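Local atomic coordinates of acetyl-CoA hydrolase/transferase family protein (Porphyromonas gingivalis, PDB entry 2NVV), a protein that probably hydrolyses acetyl-CoA or transfers its coenzyme A between carboxylic acids, and binds zinc ions. Residues V240-K244 with A245-P249; I314-I317 with Y318-D322; H479-L482 with A483-D487; L108-D111 with L112-F116. All blocks are in the same frame, centred on the assembly; numbering follows the deposited sequence.

Contact 1. Residues V240-K244 with A245-P249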
loop_
_atom_site.group_PDB
_atom_site.type_symbol
_atom_site.label_atom_id
_atom_site.label_comp_id
_atom_site.label_asym_id
_atom_site.label_seq_id
_atom_site.Cartn_x
_atom_site.Cartn_y
_atom_site.Cartn_z
ATOM N N VAL A 240 22.048 6.745 -11.239
ATOM C CA VAL A 240 22.648 7.844 -12.001
ATOM C C VAL A 240 22.091 7.783 -13.428
ATOM O O VAL A 240 21.840 8.799 -14.067
ATOM C CB VAL A 240 24.212 7.764 -12.074
ATOM C CG1 VAL A 240 24.786 7.420 -10.721
ATOM C CG2 VAL A 240 24.653 6.760 -13.106
ATOM N N SER A 241 21.874 6.568 -13.904
ATOM C CA SER A 241 21.378 6.354 -15.243
ATOM C C SER A 241 19.979 6.905 -15.423
ATOM O O SER A 241 19.619 7.392 -16.504
ATOM C CB SER A 241 21.407 4.865 -15.542
ATOM O OG SER A 241 20.724 4.594 -16.741
ATOM N N GLU A 242 19.186 6.827 -14.357
ATOM C CA GLU A 242 17.814 7.319 -14.366
ATOM C C GLU A 242 17.780 8.828 -14.369
ATOM O O GLU A 242 16.922 9.428 -15.018
ATOM C CB GLU A 242 17.057 6.791 -13.147
ATOM C CG GLU A 242 16.678 5.326 -13.253
ATOM C CD GLU A 242 15.853 5.045 -14.492
ATOM O OE1 GLU A 242 14.679 5.481 -14.542
ATOM O OE2 GLU A 242 16.385 4.401 -15.420
HETATM N N MSE A 243 18.707 9.445 -13.641
HETATM C CA MSE A 243 18.764 10.901 -13.584
HETATM C C MSE A 243 19.069 11.484 -14.950
HETATM O O MSE A 243 18.451 12.467 -15.365
HETATM C CB MSE A 243 19.827 11.374 -12.600
HETATM C CG MSE A 243 19.514 11.088 -11.153
HETATM SE SE MSE A 243 20.732 12.032 -10.005
HETATM C CE MSE A 243 22.213 10.826 -9.979
ATOM N N LYS A 244 20.020 10.881 -15.654
ATOM C CA LYS A 244 20.385 11.372 -16.975
ATOM C C LYS A 244 19.332 11.045 -18.017
ATOM O O LYS A 244 19.300 11.651 -19.071
ATOM C CB LYS A 244 21.740 10.813 -17.400
ATOM C CG LYS A 244 21.756 9.345 -17.751
ATOM C CD LYS A 244 23.190 8.875 -18.042
ATOM C CE LYS A 244 23.918 9.835 -19.000
ATOM N NZ LYS A 244 23.161 10.087 -20.281
ATOM N N ALA A 245 18.469 10.087 -17.711
ATOM C CA ALA A 245 17.387 9.701 -18.612
ATOM C C ALA A 245 16.218 10.665 -18.380
ATOM O O ALA A 245 15.264 10.716 -19.168
ATOM C CB ALA A 245 16.951 8.255 -18.324
ATOM N N GLY A 246 16.304 11.423 -17.286
ATOM C CA GLY A 246 15.256 12.371 -16.950
ATOM C C GLY A 246 14.140 11.807 -16.083
ATOM O O GLY A 246 13.096 12.451 -15.913
ATOM N N ARG A 247 14.353 10.620 -15.524
ATOM C CA ARG A 247 13.340 9.989 -14.689
ATOM C C ARG A 247 13.512 10.240 -13.195
ATOM O O ARG A 247 12.726 9.771 -12.387
ATOM C CB ARG A 247 13.282 8.494 -14.986
ATOM C CG ARG A 247 12.394 8.165 -16.189
ATOM C CD ARG A 247 12.600 6.753 -16.668
ATOM N NE ARG A 247 13.386 6.740 -17.897
ATOM C CZ ARG A 247 14.390 5.901 -18.138
ATOM N NH1 ARG A 247 15.054 5.958 -19.288
ATOM N NH2 ARG A 247 14.743 5.003 -17.229
ATOM N N ILE A 248 14.553 10.983 -12.844
ATOM C CA ILE A 248 14.831 11.360 -11.473
ATOM C C ILE A 248 15.462 12.737 -11.590
ATOM O O ILE A 248 16.354 12.943 -12.413
ATOM C CB ILE A 248 15.846 10.422 -10.777
ATOM C CG1 ILE A 248 15.308 8.992 -10.732
ATOM C CG2 ILE A 248 16.107 10.916 -9.339
ATOM C CD1 ILE A 248 16.217 8.042 -9.998
ATOM N N PRO A 249 14.998 13.703 -10.782
ATOM C CA PRO A 249 15.573 15.051 -10.860
ATOM C C PRO A 249 17.082 15.052 -10.661
ATOM O O PRO A 249 17.604 14.314 -9.824
ATOM C CB PRO A 249 14.812 15.838 -9.782
ATOM C CG PRO A 249 14.157 14.781 -8.931
ATOM C CD PRO A 249 13.840 13.663 -9.874
#

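Contact 2. Residues I314-I317 with Y318-D322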
loop_
_atom_site.group_PDB
_atom_site.type_symbol
_atom_site.label_atom_id
_atom_site.label_comp_id
_atom_site.label_asym_id
_atom_site.label_seq_id
_atom_site.Cartn_x
_atom_site.Cartn_y
_atom_site.Cartn_z
ATOM N N ILE A 314 29.019 5.327 17.808
ATOM C CA ILE A 314 28.205 6.126 18.724
ATOM C C ILE A 314 29.084 6.994 19.597
ATOM O O ILE A 314 28.706 8.106 19.931
ATOM C CB ILE A 314 27.310 5.246 19.616
ATOM C CG1 ILE A 314 26.277 6.119 20.324
ATOM C CG2 ILE A 314 28.142 4.504 20.650
ATOM C CD1 ILE A 314 25.293 6.792 19.391
ATOM N N GLN A 315 30.266 6.496 19.952
ATOM C CA GLN A 315 31.192 7.271 20.776
ATOM C C GLN A 315 31.780 8.409 19.953
ATOM O O GLN A 315 32.027 9.499 20.476
ATOM C CB GLN A 315 32.313 6.389 21.321
ATOM C CG GLN A 315 31.813 5.266 22.215
ATOM C CD GLN A 315 32.933 4.513 22.909
ATOM O OE1 GLN A 315 33.873 4.040 22.267
ATOM N NE2 GLN A 315 32.831 4.388 24.237
ATOM N N ASP A 316 31.992 8.167 18.663
ATOM C CA ASP A 316 32.533 9.208 17.805
ATOM C C ASP A 316 31.513 10.341 17.644
ATOM O O ASP A 316 31.865 11.528 17.622
ATOM C CB ASP A 316 32.903 8.629 16.439
ATOM C CG ASP A 316 33.440 9.683 15.479
ATOM O OD1 ASP A 316 34.275 10.512 15.894
ATOM O OD2 ASP A 316 33.031 9.673 14.302
ATOM N N ILE A 317 30.242 9.970 17.530
ATOM C CA ILE A 317 29.179 10.949 17.389
ATOM C C ILE A 317 29.076 11.789 18.660
ATOM O O ILE A 317 29.107 13.014 18.611
ATOM C CB ILE A 317 27.826 10.252 17.115
ATOM C CG1 ILE A 317 27.856 9.596 15.731
ATOM C CG2 ILE A 317 26.676 11.258 17.207
ATOM C CD1 ILE A 317 26.629 8.776 15.398
ATOM N N TYR A 318 28.965 11.122 19.801
ATOM C CA TYR A 318 28.858 11.819 21.080
ATOM C C TYR A 318 30.067 12.690 21.412
ATOM O O TYR A 318 29.960 13.615 22.225
ATOM C CB TYR A 318 28.642 10.814 22.204
ATOM C CG TYR A 318 27.303 10.137 22.169
ATOM C CD1 TYR A 318 27.042 9.032 22.976
ATOM C CD2 TYR A 318 26.285 10.607 21.344
ATOM C CE1 TYR A 318 25.793 8.412 22.966
ATOM C CE2 TYR A 318 25.039 9.993 21.323
ATOM C CZ TYR A 318 24.798 8.901 22.136
ATOM O OH TYR A 318 23.556 8.317 22.123
ATOM N N ALA A 319 31.209 12.390 20.798
ATOM C CA ALA A 319 32.432 13.160 21.027
ATOM C C ALA A 319 32.520 14.293 20.020
ATOM O O ALA A 319 33.384 15.162 20.129
ATOM C CB ALA A 319 33.661 12.262 20.904
ATOM N N ASN A 320 31.604 14.281 19.053
ATOM C CA ASN A 320 31.556 15.286 17.998
ATOM C C ASN A 320 30.140 15.754 17.689
ATOM O O ASN A 320 29.709 15.760 16.533
ATOM C CB ASN A 320 32.193 14.729 16.729
ATOM C CG ASN A 320 33.653 14.416 16.918
ATOM O OD1 ASN A 320 34.471 15.322 17.065
ATOM N ND2 ASN A 320 33.990 13.131 16.937
ATOM N N LEU A 321 29.411 16.139 18.728
ATOM C CA LEU A 321 28.057 16.636 18.542
ATOM C C LEU A 321 28.170 17.911 17.706
ATOM O O LEU A 321 27.211 18.360 17.081
ATOM C CB LEU A 321 27.412 16.910 19.899
ATOM C CG LEU A 321 26.479 15.810 20.423
ATOM C CD1 LEU A 321 27.050 14.454 20.155
ATOM C CD2 LEU A 321 26.254 16.010 21.921
ATOM N N ASP A 322 29.376 18.472 17.688
ATOM C CA ASP A 322 29.681 19.681 16.914
ATOM C C ASP A 322 29.426 19.487 15.418
ATOM O O ASP A 322 29.058 20.421 14.698
ATOM C CB ASP A 322 31.150 20.076 17.108
ATOM C CG ASP A 322 32.064 18.873 17.315
ATOM O OD1 ASP A 322 31.891 18.190 18.355
ATOM O OD2 ASP A 322 32.955 18.611 16.468
#

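Contact 3. Residues H479-L482 with A483-D487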
loop_
_atom_site.group_PDB
_atom_site.type_symbol
_atom_site.label_atom_id
_atom_site.label_comp_id
_atom_site.label_asym_id
_atom_site.label_seq_id
_atom_site.Cartn_x
_atom_site.Cartn_y
_atom_site.Cartn_z
ATOM N N HIS A 479 9.421 -24.509 -4.623
ATOM C CA HIS A 479 9.377 -24.658 -3.174
ATOM C C HIS A 479 9.184 -26.119 -2.803
ATOM O O HIS A 479 9.797 -26.620 -1.849
ATOM C CB HIS A 479 8.213 -23.851 -2.611
ATOM C CG HIS A 479 8.258 -22.401 -2.963
ATOM N ND1 HIS A 479 9.014 -21.489 -2.259
ATOM C CD2 HIS A 479 7.625 -21.697 -3.932
ATOM C CE1 HIS A 479 8.839 -20.284 -2.771
ATOM N NE2 HIS A 479 8.000 -20.383 -3.788
ATOM N N GLN A 480 8.306 -26.787 -3.547
ATOM C CA GLN A 480 8.029 -28.188 -3.313
ATOM C C GLN A 480 9.273 -29.015 -3.560
ATOM O O GLN A 480 9.576 -29.917 -2.787
ATOM C CB GLN A 480 6.899 -28.669 -4.225
ATOM C CG GLN A 480 5.507 -28.257 -3.775
ATOM C CD GLN A 480 4.429 -28.671 -4.760
ATOM O OE1 GLN A 480 3.284 -28.912 -4.382
ATOM N NE2 GLN A 480 4.786 -28.742 -6.033
ATOM N N GLU A 481 10.001 -28.707 -4.633
ATOM C CA GLU A 481 11.220 -29.453 -4.964
ATOM C C GLU A 481 12.316 -29.239 -3.939
ATOM O O GLU A 481 13.109 -30.138 -3.688
ATOM C CB GLU A 481 11.747 -29.066 -6.351
ATOM C CG GLU A 481 12.959 -29.888 -6.787
ATOM C CD GLU A 481 12.644 -31.380 -6.944
ATOM O OE1 GLU A 481 13.559 -32.206 -6.770
ATOM O OE2 GLU A 481 11.485 -31.728 -7.256
ATOM N N LEU A 482 12.371 -28.053 -3.347
ATOM C CA LEU A 482 13.388 -27.783 -2.339
ATOM C C LEU A 482 13.181 -28.733 -1.177
ATOM O O LEU A 482 14.136 -29.247 -0.602
ATOM C CB LEU A 482 13.280 -26.350 -1.828
ATOM C CG LEU A 482 14.150 -26.012 -0.610
ATOM C CD1 LEU A 482 15.638 -26.190 -0.956
ATOM C CD2 LEU A 482 13.875 -24.583 -0.180
ATOM N N ALA A 483 11.913 -28.959 -0.843
ATOM C CA ALA A 483 11.522 -29.823 0.264
ATOM C C ALA A 483 11.751 -31.286 -0.062
ATOM O O ALA A 483 12.037 -32.094 0.823
ATOM C CB ALA A 483 10.058 -29.588 0.607
ATOM N N LYS A 484 11.635 -31.629 -1.339
ATOM C CA LYS A 484 11.827 -33.009 -1.765
ATOM C C LYS A 484 13.297 -33.375 -2.000
ATOM O O LYS A 484 13.797 -34.331 -1.412
ATOM C CB LYS A 484 11.011 -33.272 -3.031
ATOM C CG LYS A 484 9.607 -32.664 -2.980
ATOM C CD LYS A 484 8.835 -33.107 -1.718
ATOM C CE LYS A 484 8.062 -31.953 -1.056
ATOM N NZ LYS A 484 6.968 -31.408 -1.898
ATOM N N SER A 485 13.986 -32.603 -2.840
ATOM C CA SER A 485 15.392 -32.857 -3.189
ATOM C C SER A 485 16.417 -31.988 -2.497
ATOM O O SER A 485 17.557 -32.402 -2.322
ATOM C CB SER A 485 15.609 -32.689 -4.694
ATOM O OG SER A 485 14.847 -33.621 -5.432
ATOM N N GLY A 486 16.024 -30.772 -2.137
ATOM C CA GLY A 486 16.954 -29.862 -1.495
ATOM C C GLY A 486 17.627 -28.995 -2.544
ATOM O O GLY A 486 18.471 -28.151 -2.226
ATOM N N ASP A 487 17.252 -29.210 -3.802
ATOM C CA ASP A 487 17.811 -28.457 -4.918
ATOM C C ASP A 487 16.709 -28.139 -5.932
ATOM O O ASP A 487 16.194 -29.035 -6.599
ATOM C CB ASP A 487 18.915 -29.262 -5.604
ATOM C CG ASP A 487 19.718 -28.427 -6.591
ATOM O OD1 ASP A 487 19.122 -27.578 -7.280
ATOM O OD2 ASP A 487 20.944 -28.628 -6.683
#

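Contact 4. Residues L108-D111 with L112-F116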
loop_
_atom_site.group_PDB
_atom_site.type_symbol
_atom_site.label_atom_id
_atom_site.label_comp_id
_atom_site.label_asym_id
_atom_site.label_seq_id
_atom_site.Cartn_x
_atom_site.Cartn_y
_atom_site.Cartn_z
ATOM N N LEU A 108 0.969 1.901 13.565
ATOM C CA LEU A 108 0.735 1.496 14.960
ATOM C C LEU A 108 0.372 2.614 15.944
ATOM O O LEU A 108 -0.518 2.451 16.784
ATOM C CB LEU A 108 1.943 0.724 15.504
ATOM C CG LEU A 108 1.812 0.216 16.948
ATOM C CD1 LEU A 108 0.615 -0.701 17.079
ATOM C CD2 LEU A 108 3.068 -0.520 17.345
ATOM N N ALA A 109 1.071 3.739 15.848
ATOM C CA ALA A 109 0.808 4.867 16.733
ATOM C C ALA A 109 -0.623 5.398 16.656
ATOM O O ALA A 109 -1.311 5.488 17.674
ATOM C CB ALA A 109 1.788 5.995 16.451
ATOM N N GLN A 110 -1.079 5.750 15.460
ATOM C CA GLN A 110 -2.425 6.280 15.329
ATOM C C GLN A 110 -3.497 5.250 15.621
ATOM O O GLN A 110 -4.536 5.578 16.192
ATOM C CB GLN A 110 -2.657 6.870 13.934
ATOM C CG GLN A 110 -2.463 5.900 12.807
ATOM C CD GLN A 110 -3.103 6.373 11.507
ATOM O OE1 GLN A 110 -2.971 7.531 11.118
ATOM N NE2 GLN A 110 -3.788 5.467 10.825
ATOM N N ASP A 111 -3.255 4.006 15.229
ATOM C CA ASP A 111 -4.230 2.946 15.454
ATOM C C ASP A 111 -4.384 2.648 16.931
ATOM O O ASP A 111 -5.404 2.114 17.365
ATOM C CB ASP A 111 -3.826 1.687 14.688
ATOM C CG ASP A 111 -4.122 1.794 13.205
ATOM O OD1 ASP A 111 -4.408 2.914 12.736
ATOM O OD2 ASP A 111 -4.066 0.763 12.501
ATOM N N LEU A 112 -3.354 2.986 17.697
ATOM C CA LEU A 112 -3.380 2.794 19.137
ATOM C C LEU A 112 -4.296 3.877 19.677
ATOM O O LEU A 112 -5.137 3.625 20.528
ATOM C CB LEU A 112 -1.973 2.947 19.717
ATOM C CG LEU A 112 -1.178 1.644 19.857
ATOM C CD1 LEU A 112 0.292 1.944 20.147
ATOM C CD2 LEU A 112 -1.803 0.804 20.970
ATOM N N ARG A 113 -4.126 5.092 19.163
ATOM C CA ARG A 113 -4.934 6.223 19.576
ATOM C C ARG A 113 -6.389 6.011 19.176
ATOM O O ARG A 113 -7.294 6.408 19.903
ATOM C CB ARG A 113 -4.388 7.514 18.960
ATOM C CG ARG A 113 -2.959 7.843 19.380
ATOM C CD ARG A 113 -2.644 9.311 19.158
ATOM N NE ARG A 113 -2.707 9.683 17.746
ATOM C CZ ARG A 113 -1.692 9.614 16.895
ATOM N NH1 ARG A 113 -1.874 9.976 15.633
ATOM N NH2 ARG A 113 -0.498 9.197 17.307
ATOM N N TYR A 114 -6.609 5.383 18.024
ATOM C CA TYR A 114 -7.959 5.100 17.531
ATOM C C TYR A 114 -8.655 4.059 18.414
ATOM O O TYR A 114 -9.868 3.888 18.346
ATOM C CB TYR A 114 -7.912 4.576 16.084
ATOM C CG TYR A 114 -7.376 5.569 15.078
ATOM C CD1 TYR A 114 -7.197 6.910 15.420
ATOM C CD2 TYR A 114 -7.065 5.175 13.773
ATOM C CE1 TYR A 114 -6.719 7.839 14.486
ATOM C CE2 TYR A 114 -6.592 6.097 12.834
ATOM C CZ TYR A 114 -6.422 7.425 13.201
ATOM O OH TYR A 114 -5.955 8.343 12.295
ATOM N N GLY A 115 -7.868 3.360 19.226
ATOM C CA GLY A 115 -8.403 2.353 20.118
ATOM C C GLY A 115 -8.484 0.975 19.492
ATOM O O GLY A 115 -9.109 0.071 20.066
ATOM N N PHE A 116 -7.854 0.802 18.327
ATOM C CA PHE A 116 -7.892 -0.480 17.627
ATOM C C PHE A 116 -7.316 -1.649 18.423
ATOM O O PHE A 116 -7.781 -2.780 18.304
ATOM C CB PHE A 116 -7.186 -0.360 16.282
ATOM C CG PHE A 116 -7.907 0.511 15.295
ATOM C CD1 PHE A 116 -9.158 1.043 15.596
ATOM C CD2 PHE A 116 -7.336 0.811 14.058
ATOM C CE1 PHE A 116 -9.830 1.862 14.680
ATOM C CE2 PHE A 116 -8.005 1.632 13.133
ATOM C CZ PHE A 116 -9.255 2.156 13.451
#

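Contact 1. Residues V240-K244 with A245-P249
Glu242 and Arg247 meet through their charged ends, while a step further along the chain selenomethionine Met243 packs against Ile248. The second pair, with CB of Glu242, forms the dense side of the contact. Met243 CG lies 3.7 Å from Ile248 CB, and the two side chains cross at a slant. On the other flank of Ile248, the end of the branch, CD1, approaches Glu242 CB to 3.5 Å, so the isoleucine packs against two successive residues of the last helical turn. A CA-H...O contact from Met243 CA to Ile248 O (3.4 Å) brings the departing backbone close as well. Met243 also leans on Pro277. This doubling back is the work of a Schellman motif that ends helix 226-245: Arg247 N donates to Glu242 O at 2.9 Å, and Gly246 N to Met243 O at 3.1 Å, the latter from above the carbonyl plane. Gly246, with phi 90°, makes the turn between them. The salt bridge joins buried Glu242 to partly exposed Arg247. Glu242 bends at its second torsion (chi2 -57°), which swings the carboxylate round to Arg247, where OE2 is 2.5 Å from NH2 at the guanidinium edge. The two planar groups are inclined by 53°, so they do not pair flat, and Glu242 OE1 also bridges to Arg432. Ala245 CB sits over one guanidinium face. Arg247 itself packs on Gly115 of the second subunit. The solvent side holds exposed Lys244, which meets the following residues only near its CB and CG, and Ala245, whose amide makes weak bonds to the carbonyls of Ser241 and Glu242.

Contact 2. Residues I314-I317 with Y318-D322
Ile314 places CG1 trans to its amide nitrogen (chi1 -168°), and Tyr318 sets its ring beside its own N (chi1 -69°), which brings the isoleucine branch over the ring one helical turn later. CG1 stands 3.9 Å from the Tyr318 centroid in a CH-pi contact over the face, and CD1 reaches beyond it to CZ at 3.5 Å. The carbonyl oxygen of Ile314 lies over a face nearer the rim while accepting a nearly straight bond from Tyr318 N (3.0 Å, 172°). Beyond this turn helix 311-318 ends, and Asn320 stands just ahead of helix 321-324. Although it occupies the N-cap position, its side chain makes no capping bond; instead ND2 reaches back to Asp316 O at 2.7 Å, and Asn320 N binds Ile317 O at 2.8 Å. The side chains of Leu321 and Ile317 are only in loose contact, Leu321 CD1 to Ile317 CG2 at 4.4 Å. Ile317 meets Leu307 and Phe324, and Tyr318 lies against Thr140 and Ile167. The Asp316 carboxylate, close to Asn320, has a salt bridge from OD2 to Lys295, which would probably favour its ionised form. The chemistry thus implies that Asn320 serves the helix just finished, adding a side-chain donor to a last-turn carbonyl that also takes a weak bond from Ala319 N.

Contact 3. Residues H479-L482 with A483-D487
His479 begins the last turns of helix 477-484 with a weak bond from Ala483 N to His479 O (3.3 Å), while its side chain takes no part in the turn, and NE2 makes a weak bond to Met408 O. Next, Gln480 runs alongside Lys484, both pointing the same way. Lys484 NZ comes within 3.6 Å of Gln480 CB and has a long, weak ion pair with Asp473 of the second subunit. Glu481 does most of the joining. Its CG is trans to the amide nitrogen (chi1 -176°) and the chain then folds at chi2 (64°), which carries the carboxylate toward Ser485. The bond from Ser485 OG to OE1 is modelled so short that its exact geometry is doubtful; the other oxygen, OE2, is hydrogen-bonded to Tyr496 OH. Glu481 O accepts Ser485 N at 2.8 Å. Weak bonds reach Glu481 O from Lys484 N (3.1 Å) and Gly486 N (3.4 Å). Glu481 CG lies 3.4 Å from Asp487 O, and the Asp487 carboxylate is tied by a salt bridge to Arg489. Leu482 closes the series with CD1 resting 3.7 Å from Gly486 O. With its positive phi, Gly486 is the first residue to leave helical geometry: a glycine-terminated helix C-terminus.

Contact 4. Residues L108-D111 with L112-F116
Tyr114 lies with one ring face over the carbonyl oxygen of Gln110, which stands 3.0 Å above the ring plane toward the rim and also accepts Tyr114 N at 2.8 Å. Gln110 CB adds a CH-pi contact to the ring, 4.3 Å from its centroid. With CG wedged between backbone N and carbonyl carbon (chi1 59°), the glutamine slants across the tyrosine, its amide turned 47° from the ring. NE2 donates in the amide plane to Asp111 OD1 (3.2 Å), and OE1 bonds to Arg182. The Asp111 carboxylate meets Phe116 CD2 through CG at 3.5 Å, inclined 60° to that ring. Flat against the helix, the Arg113 guanidinium carries Gln110 CA over its centre, 3.7 Å above the plane; it has salt bridges to Asp178, Glu175 and Glu334. Phe116 N bonds to Asp111 O at 2.9 Å, and Gly115 N to Leu112 O, a Schellman motif. Helix 108-113 follows edge strand 99-100 of the parallel sheet and precedes strand 122-127. Leu112 and Arg113 pack on helix 145-151, and Ala109 on helix 333-336, while Tyr114 stacks on Tyr387 and Phe116 makes a cation-pi contact with Arg432, both of the second subunit.

In the fold
Along the chain the order is contact 4, contact 1, contact 2, contact 3, and all four occupy helix ends. They are well separated: centres lie between about 35 Å (contacts 2 and 4) and about 50 Å (contacts 2 and 3), the latter on opposite sides of the chain's centre. Contact 4 belongs with the seven-stranded parallel sheet, whereas helix 226-245 of contact 1 leads into strand 255-257 of the five-stranded mixed sheet. Contacts 1, 3 and 4 touch the second subunit. Contacts 1 and 4, about 39 Å apart in one chain, meet across the interface when taken from different subunits, so these helix ends form part of the subunit interface.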